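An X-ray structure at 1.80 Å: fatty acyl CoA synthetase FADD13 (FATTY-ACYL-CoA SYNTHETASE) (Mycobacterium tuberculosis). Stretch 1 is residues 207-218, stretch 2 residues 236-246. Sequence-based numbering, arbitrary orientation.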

ATOM      1  N   ASP A 207       3.002   9.550  16.397  1.00 17.41           N
ATOM      2  CA  ASP A 207       4.011   9.902  17.370  1.00 17.45           C
ATOM      3  C   ASP A 207       5.368   9.361  16.920  1.00 17.60           C
ATOM      4  O   ASP A 207       5.820   8.332  17.400  1.00 16.20           O
ATOM      5  CB  ASP A 207       3.619   9.399  18.761  1.00 19.32           C
ATOM      6  CG  ASP A 207       4.647   9.748  19.853  1.00 23.62           C
ATOM      7  OD1 ASP A 207       5.640  10.527  19.663  1.00 23.40           O
ATOM      8  OD2 ASP A 207       4.432   9.214  20.946  1.00 30.55           O
ATOM      9  N   VAL A 208       5.998  10.036  15.965  1.00 16.60           N
ATOM     10  CA  VAL A 208       7.349   9.693  15.504  1.00 17.44           C
ATOM     11  C   VAL A 208       8.305  10.778  16.002  1.00 18.46           C
ATOM     12  O   VAL A 208       7.917  11.976  16.055  1.00 20.32           O
ATOM     13  CB  VAL A 208       7.434   9.528  13.989  1.00 18.18           C
ATOM     14  CG1 VAL A 208       7.052  10.829  13.243  1.00 20.10           C
ATOM     15  CG2 VAL A 208       8.855   9.006  13.569  1.00 18.13           C
ATOM     16  N   ARG A 209       9.515  10.368  16.408  1.00 16.85           N
ATOM     17  CA  ARG A 209      10.474  11.244  17.112  1.00 17.09           C
ATOM     18  C   ARG A 209      11.841  11.211  16.461  1.00 17.11           C
ATOM     19  O   ARG A 209      12.228  10.205  15.872  1.00 13.96           O
ATOM     20  CB  ARG A 209      10.586  10.792  18.564  1.00 17.84           C
ATOM     21  CG  ARG A 209       9.249  10.703  19.280  1.00 17.76           C
ATOM     22  CD  ARG A 209       9.409  10.141  20.671  1.00 21.29           C
ATOM     23  NE  ARG A 209       8.105   9.843  21.219  1.00 22.00           N
ATOM     24  CZ  ARG A 209       7.929   9.253  22.395  1.00 25.06           C
ATOM     25  NH1 ARG A 209       8.972   8.875  23.117  1.00 24.12           N
ATOM     26  NH2 ARG A 209       6.696   9.021  22.825  1.00 26.42           N
ATOM     27  N   TYR A 210      12.543  12.336  16.544  1.00 17.72           N
ATOM     28  CA  TYR A 210      13.924  12.429  16.130  1.00 16.94           C
ATOM     29  C   TYR A 210      14.703  11.304  16.769  1.00 17.71           C
ATOM     30  O   TYR A 210      14.552  11.053  17.967  1.00 15.43           O
ATOM     31  CB  TYR A 210      14.500  13.753  16.555  1.00 18.72           C
ATOM     32  CG  TYR A 210      15.961  13.934  16.185  1.00 20.34           C
ATOM     33  CD1 TYR A 210      16.411  13.673  14.901  1.00 21.69           C
ATOM     34  CD2 TYR A 210      16.900  14.364  17.133  1.00 26.03           C
ATOM     35  CE1 TYR A 210      17.788  13.853  14.544  1.00 25.51           C
ATOM     36  CE2 TYR A 210      18.268  14.541  16.785  1.00 27.32           C
ATOM     37  CZ  TYR A 210      18.690  14.275  15.478  1.00 30.32           C
ATOM     38  OH  TYR A 210      20.013  14.435  15.114  1.00 34.61           O
ATOM     39  N   ARG A 211      15.512  10.623  15.957  1.00 16.99           N
ATOM     40  CA  ARG A 211      16.350   9.491  16.351  1.00 17.53           C
ATOM     41  C   ARG A 211      15.567   8.170  16.625  1.00 17.49           C
ATOM     42  O   ARG A 211      16.183   7.182  17.014  1.00 18.95           O
ATOM     43  CB  ARG A 211      17.277   9.868  17.534  1.00 19.12           C
ATOM     44  CG  ARG A 211      18.189  11.053  17.225  1.00 24.14           C
ATOM     45  CD  ARG A 211      19.290  11.377  18.232  1.00 33.02           C
ATOM     46  NE  ARG A 211      20.346  10.381  18.092  1.00 42.24           N
ATOM     47  CZ  ARG A 211      21.543  10.578  17.535  1.00 47.72           C
ATOM     48  NH1 ARG A 211      21.922  11.782  17.097  1.00 49.88           N
ATOM     49  NH2 ARG A 211      22.389   9.553  17.453  1.00 51.56           N
ATOM     50  N   ASP A 212      14.241   8.131  16.381  1.00 17.65           N
ATOM     51  CA  ASP A 212      13.516   6.859  16.451  1.00 15.89           C
ATOM     52  C   ASP A 212      14.192   5.881  15.444  1.00 15.94           C
ATOM     53  O   ASP A 212      14.798   6.272  14.442  1.00 14.71           O
ATOM     54  CB  ASP A 212      12.027   6.989  16.076  1.00 16.28           C
ATOM     55  CG  ASP A 212      11.122   7.366  17.235  1.00 17.97           C
ATOM     56  OD1 ASP A 212      11.519   7.253  18.427  1.00 18.17           O
ATOM     57  OD2 ASP A 212       9.939   7.778  16.977  1.00 15.62           O
ATOM     58  N   ARG A 213      14.074   4.599  15.760  1.00 15.73           N
ATOM     59  CA  ARG A 213      14.537   3.512  14.923  1.00 14.70           C
ATOM     60  C   ARG A 213      13.334   2.712  14.460  1.00 14.17           C
ATOM     61  O   ARG A 213      12.513   2.255  15.280  1.00 13.37           O
ATOM     62  CB  ARG A 213      15.528   2.662  15.710  1.00 14.90           C
ATOM     63  CG  ARG A 213      16.584   3.500  16.283  1.00 16.82           C
ATOM     64  CD  ARG A 213      17.658   2.805  17.058  1.00 18.01           C
ATOM     65  NE  ARG A 213      18.524   1.865  16.344  1.00 16.39           N
ATOM     66  CZ  ARG A 213      19.661   2.190  15.741  1.00 20.19           C
ATOM     67  NH1 ARG A 213      20.013   3.451  15.667  1.00 20.09           N
ATOM     68  NH2 ARG A 213      20.443   1.245  15.212  1.00 20.71           N
ATOM     69  N   LEU A 214      13.207   2.542  13.149  1.00 13.92           N
ATOM     70  CA  LEU A 214      11.963   2.072  12.563  1.00 12.53           C
ATOM     71  C   LEU A 214      12.220   0.822  11.733  1.00 13.57           C
ATOM     72  O   LEU A 214      13.002   0.831  10.757  1.00 13.53           O
ATOM     73  CB  LEU A 214      11.302   3.206  11.736  1.00 13.09           C
ATOM     74  CG  LEU A 214       9.904   2.862  11.200  1.00 15.52           C
ATOM     75  CD1 LEU A 214       9.118   4.141  10.896  1.00 16.19           C
ATOM     76  CD2 LEU A 214      10.041   2.040   9.911  1.00 15.51           C
ATOM     77  N   LEU A 215      11.543  -0.261  12.097  1.00 12.95           N
ATOM     78  CA  LEU A 215      11.664  -1.537  11.385  1.00 13.16           C
ATOM     79  C   LEU A 215      10.752  -1.598  10.173  1.00 12.88           C
ATOM     80  O   LEU A 215       9.509  -1.395  10.284  1.00 12.72           O
ATOM     81  CB  LEU A 215      11.349  -2.686  12.326  1.00 13.27           C
ATOM     82  CG  LEU A 215      11.312  -4.042  11.654  1.00 17.05           C
ATOM     83  CD1 LEU A 215      12.751  -4.484  11.325  1.00 19.72           C
ATOM     84  CD2 LEU A 215      10.558  -5.040  12.588  1.00 21.28           C
ATOM     85  N   LEU A 216      11.360  -1.819   9.025  1.00 12.24           N
ATOM     86  CA  LEU A 216      10.664  -2.002   7.746  1.00 14.70           C
ATOM     87  C   LEU A 216      10.861  -3.436   7.272  1.00 15.53           C
ATOM     88  O   LEU A 216      11.934  -3.793   6.776  1.00 16.84           O
ATOM     89  CB  LEU A 216      11.190  -1.050   6.669  1.00 14.62           C
ATOM     90  CG  LEU A 216      10.366  -1.083   5.378  1.00 18.59           C
ATOM     91  CD1 LEU A 216       8.892  -0.944   5.603  1.00 17.91           C
ATOM     92  CD2 LEU A 216      10.890  -0.013   4.426  1.00 22.22           C
ATOM     93  N   PRO A 217       9.817  -4.268   7.420  1.00 15.54           N
ATOM     94  CA  PRO A 217       9.996  -5.645   6.995  1.00 17.23           C
ATOM     95  C   PRO A 217       9.001  -5.977   5.870  1.00 19.08           C
ATOM     96  O   PRO A 217       8.666  -7.177   5.664  1.00 21.35           O
ATOM     97  CB  PRO A 217       9.627  -6.413   8.256  1.00 18.00           C
ATOM     98  CG  PRO A 217       8.413  -5.616   8.747  1.00 15.90           C
ATOM     99  CD  PRO A 217       8.688  -4.176   8.371  1.00 15.91           C
ATOM    100  N   LEU A 218       8.553  -4.936   5.160  1.00 18.27           N
ATOM    101  CA  LEU A 218       7.626  -5.071   4.062  1.00 19.38           C
ATOM    102  C   LEU A 218       8.318  -4.538   2.791  1.00 16.76           C
ATOM    103  O   LEU A 218       9.135  -3.629   2.863  1.00 16.91           O
ATOM    104  CB  LEU A 218       6.382  -4.240   4.301  1.00 20.61           C
ATOM    105  CG  LEU A 218       5.635  -4.607   5.596  1.00 24.89           C
ATOM    106  CD1 LEU A 218       4.787  -3.454   6.103  1.00 28.21           C
ATOM    107  CD2 LEU A 218       4.842  -5.867   5.319  1.00 27.06           C
ATOM    108  N   GLY A 236      14.455  12.231  10.548  1.00 13.74           N
ATOM    109  CA  GLY A 236      15.715  11.799  11.144  1.00 14.42           C
ATOM    110  C   GLY A 236      15.562  10.517  11.947  1.00 14.21           C
ATOM    111  O   GLY A 236      15.970  10.392  13.117  1.00 17.31           O
ATOM    112  N   VAL A 237      15.003   9.539  11.281  1.00 14.08           N
ATOM    113  CA  VAL A 237      14.701   8.207  11.845  1.00 14.32           C
ATOM    114  C   VAL A 237      15.665   7.254  11.218  1.00 14.67           C
ATOM    115  O   VAL A 237      15.999   7.394  10.036  1.00 15.99           O
ATOM    116  CB  VAL A 237      13.303   7.866  11.436  1.00 13.71           C
ATOM    117  CG1 VAL A 237      12.962   6.384  11.655  1.00 14.33           C
ATOM    118  CG2 VAL A 237      12.341   8.775  12.246  1.00 15.75           C
ATOM    119  N   THR A 238      16.118   6.264  11.966  1.00 13.80           N
ATOM    120  CA  THR A 238      16.989   5.242  11.437  1.00 13.24           C
ATOM    121  C   THR A 238      16.129   4.102  10.929  1.00 13.49           C
ATOM    122  O   THR A 238      15.382   3.508  11.696  1.00 13.95           O
ATOM    123  CB  THR A 238      17.925   4.723  12.533  1.00 13.26           C
ATOM    124  OG1 THR A 238      18.674   5.802  13.094  1.00 17.16           O
ATOM    125  CG2 THR A 238      18.961   3.685  12.015  1.00 13.73           C
ATOM    126  N   LEU A 239      16.262   3.728   9.658  1.00 14.47           N
ATOM    127  CA  LEU A 239      15.574   2.560   9.103  1.00 14.06           C
ATOM    128  C   LEU A 239      16.315   1.298   9.500  1.00 16.10           C
ATOM    129  O   LEU A 239      17.529   1.222   9.301  1.00 18.60           O
ATOM    130  CB  LEU A 239      15.528   2.628   7.587  1.00 15.37           C
ATOM    131  CG  LEU A 239      14.515   3.580   7.051  1.00 18.81           C
ATOM    132  CD1 LEU A 239      14.780   3.659   5.520  1.00 20.27           C
ATOM    133  CD2 LEU A 239      13.110   3.049   7.280  1.00 18.28           C
ATOM    134  N   ILE A 240      15.585   0.342  10.079  1.00 15.46           N
ATOM    135  CA  ILE A 240      16.119  -0.961  10.393  1.00 15.77           C
ATOM    136  C   ILE A 240      15.482  -1.892   9.384  1.00 15.94           C
ATOM    137  O   ILE A 240      14.286  -2.102   9.392  1.00 15.98           O
ATOM    138  CB  ILE A 240      15.804  -1.372  11.841  1.00 15.50           C
ATOM    139  CG1 ILE A 240      16.220  -0.256  12.829  1.00 16.05           C
ATOM    140  CG2 ILE A 240      16.438  -2.730  12.159  1.00 16.84           C
ATOM    141  CD1 ILE A 240      17.707   0.123  12.825  1.00 14.58           C
ATOM    142  N   SER A 241      16.287  -2.468   8.515  1.00 15.97           N
ATOM    143  CA  SER A 241      15.742  -3.240   7.426  1.00 16.69           C
ATOM    144  C   SER A 241      15.798  -4.757   7.656  1.00 16.87           C
ATOM    145  O   SER A 241      16.863  -5.316   8.002  1.00 18.17           O
ATOM    146  CB  SER A 241      16.477  -2.880   6.132  1.00 17.21           C
ATOM    147  OG  SER A 241      16.087  -3.746   5.097  1.00 18.86           O
ATOM    148  N   MET A 242      14.649  -5.405   7.442  1.00 17.96           N
ATOM    149  CA  MET A 242      14.510  -6.865   7.388  1.00 18.47           C
ATOM    150  C   MET A 242      13.941  -7.266   6.006  1.00 19.34           C
ATOM    151  O   MET A 242      12.755  -7.294   5.837  1.00 19.78           O
ATOM    152  CB  MET A 242      13.606  -7.405   8.534  1.00 17.06           C
ATOM    153  CG  MET A 242      13.729  -8.885   8.722  1.00 20.41           C
ATOM    154  SD  MET A 242      12.577  -9.588   9.988  1.00 22.78           S
ATOM    155  CE  MET A 242      13.626 -10.688  10.821  1.00 21.11           C
ATOM    156  N   PRO A 243      14.804  -7.523   4.999  1.00 21.06           N
ATOM    157  CA  PRO A 243      14.343  -7.618   3.616  1.00 23.06           C
ATOM    158  C   PRO A 243      13.479  -8.825   3.361  1.00 25.95           C
ATOM    159  O   PRO A 243      12.504  -8.693   2.594  1.00 27.65           O
ATOM    160  CB  PRO A 243      15.637  -7.636   2.775  1.00 23.73           C
ATOM    161  CG  PRO A 243      16.713  -7.416   3.671  1.00 23.64           C
ATOM    162  CD  PRO A 243      16.262  -7.409   5.100  1.00 21.77           C
ATOM    163  N   GLN A 244      13.751  -9.918   4.093  1.00 26.90           N
ATOM    164  CA  GLN A 244      12.911 -11.110   4.101  1.00 28.02           C
ATOM    165  C   GLN A 244      12.304 -11.290   5.512  1.00 26.40           C
ATOM    166  O   GLN A 244      13.014 -11.672   6.391  1.00 27.51           O
ATOM    167  CB  GLN A 244      13.768 -12.347   3.789  1.00 29.11           C
ATOM    168  N   PHE A 245      11.016 -11.012   5.706  1.00 25.87           N
ATOM    169  CA  PHE A 245      10.384 -11.157   7.019  1.00 24.54           C
ATOM    170  C   PHE A 245      10.498 -12.599   7.503  1.00 24.92           C
ATOM    171  O   PHE A 245      10.205 -13.521   6.740  1.00 24.03           O
ATOM    172  CB  PHE A 245       8.914 -10.719   7.019  1.00 24.41           C
ATOM    173  CG  PHE A 245       8.207 -10.998   8.331  1.00 26.08           C
ATOM    174  CD1 PHE A 245       8.507 -10.247   9.460  1.00 24.60           C
ATOM    175  CD2 PHE A 245       7.291 -12.043   8.445  1.00 24.59           C
ATOM    176  CE1 PHE A 245       7.893 -10.513  10.669  1.00 19.65           C
ATOM    177  CE2 PHE A 245       6.648 -12.289   9.651  1.00 23.08           C
ATOM    178  CZ  PHE A 245       6.977 -11.517  10.768  1.00 19.41           C
ATOM    179  N   ASP A 246      10.966 -12.780   8.742  1.00 23.03           N
ATOM    180  CA  ASP A 246      10.989 -14.070   9.404  1.00 23.34           C
ATOM    181  C   ASP A 246      10.520 -13.870  10.826  1.00 19.38           C
ATOM    182  O   ASP A 246      11.216 -13.238  11.627  1.00 17.63           O
ATOM    183  CB  ASP A 246      12.417 -14.627   9.441  1.00 25.13           C
ATOM    184  CG  ASP A 246      12.478 -16.037   9.950  1.00 28.97           C
ATOM    185  OD1 ASP A 246      11.550 -16.475  10.663  1.00 32.21           O
ATOM    186  OD2 ASP A 246      13.466 -16.745   9.629  1.00 31.06           O
TER
HETATM  187  O   HOH W   1      18.467   6.287  15.927  1.00  8.37           O
HETATM  188  O   HOH W   2      13.399  -3.814   4.471  1.00 15.70           O

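Two neighbouring parallel strands are joined by a backbone ladder in which alternate residues of each strand use both their amide and their carbonyl, and this pair from a mycobacterial fatty acyl-CoA synthetase illustrates the pattern well. The amide of Leu214 donates to the carbonyl of Thr238 (N to O, 2.8 Å), while the carbonyl of Leu214 accepts from the amide of Ile240 (O to N, 2.7 Å) along an almost straight N-H...O line of 177°. The rhythm extends both ways: Thr238 N reaches Asp212 O at 2.8 Å, Leu216 N reaches Ile240 O at 3.0 Å, and Met242 N closes the series on Leu216 O at 3.2 Å, the longest of the set. Residues 213 and 215 send no backbone hydrogen bond across, but their alpha carbons lie against the same carbonyls, with Arg213 CA 3.3 Å from Thr238 O and Leu215 CA 3.3 Å from Ile240 O, in CA-H...O contacts that supplement the ladder.

Before the strand, a type II turn from Arg209 to Asp212 is closed by Asp212 N donating to Arg209 O (2.9 Å) and braced by Arg209 N donating to Asp212 OD2 (2.7 Å). This turn presents Arg211 N to Gly236 O at 2.9 Å. At the positive phi of Gly236 a beta carbon would be jammed against the preceding carbonyl oxygen, which by itself calls for glycine; it would also stand 3.0 Å from Tyr210 CD1, a clash.

Water extends the polar network. One molecule donates to Arg211 O (2.7 Å) and Thr238 OG1 (2.9 Å) and accepts from Arg213 NH1 (3.2 Å), linking side chains whose own NH1 and OG1 stand 3.7 Å apart. A second donates to Leu216 O (2.7 Å) and Ser241 OG (2.8 Å).

Side chains alternate between the sheet's two faces. Arg213, Thr238, Leu215 and Ile240 share one: Thr238 CG2 lies over a face of the Arg213 guanidinium, and Leu215 CD1 packs 4.2 Å from Ile240 CG2. Leu214, Leu239, Leu216 and Ser241 occupy the other, where Leu214 CD2 meets Leu239 CD2 at 4.2 Å.

Apolar contacts continue beyond the strands. Val237 serves two partners, its CG1 lying 3.6 Å from Leu214 CB and its CG2 3.7 Å from Val208 CG2. At the far end Pro217 CB lies 4.1 Å from Met242 CB and 4.2 Å from Phe245 CD1, so packing persists after the ladder of amides has ended.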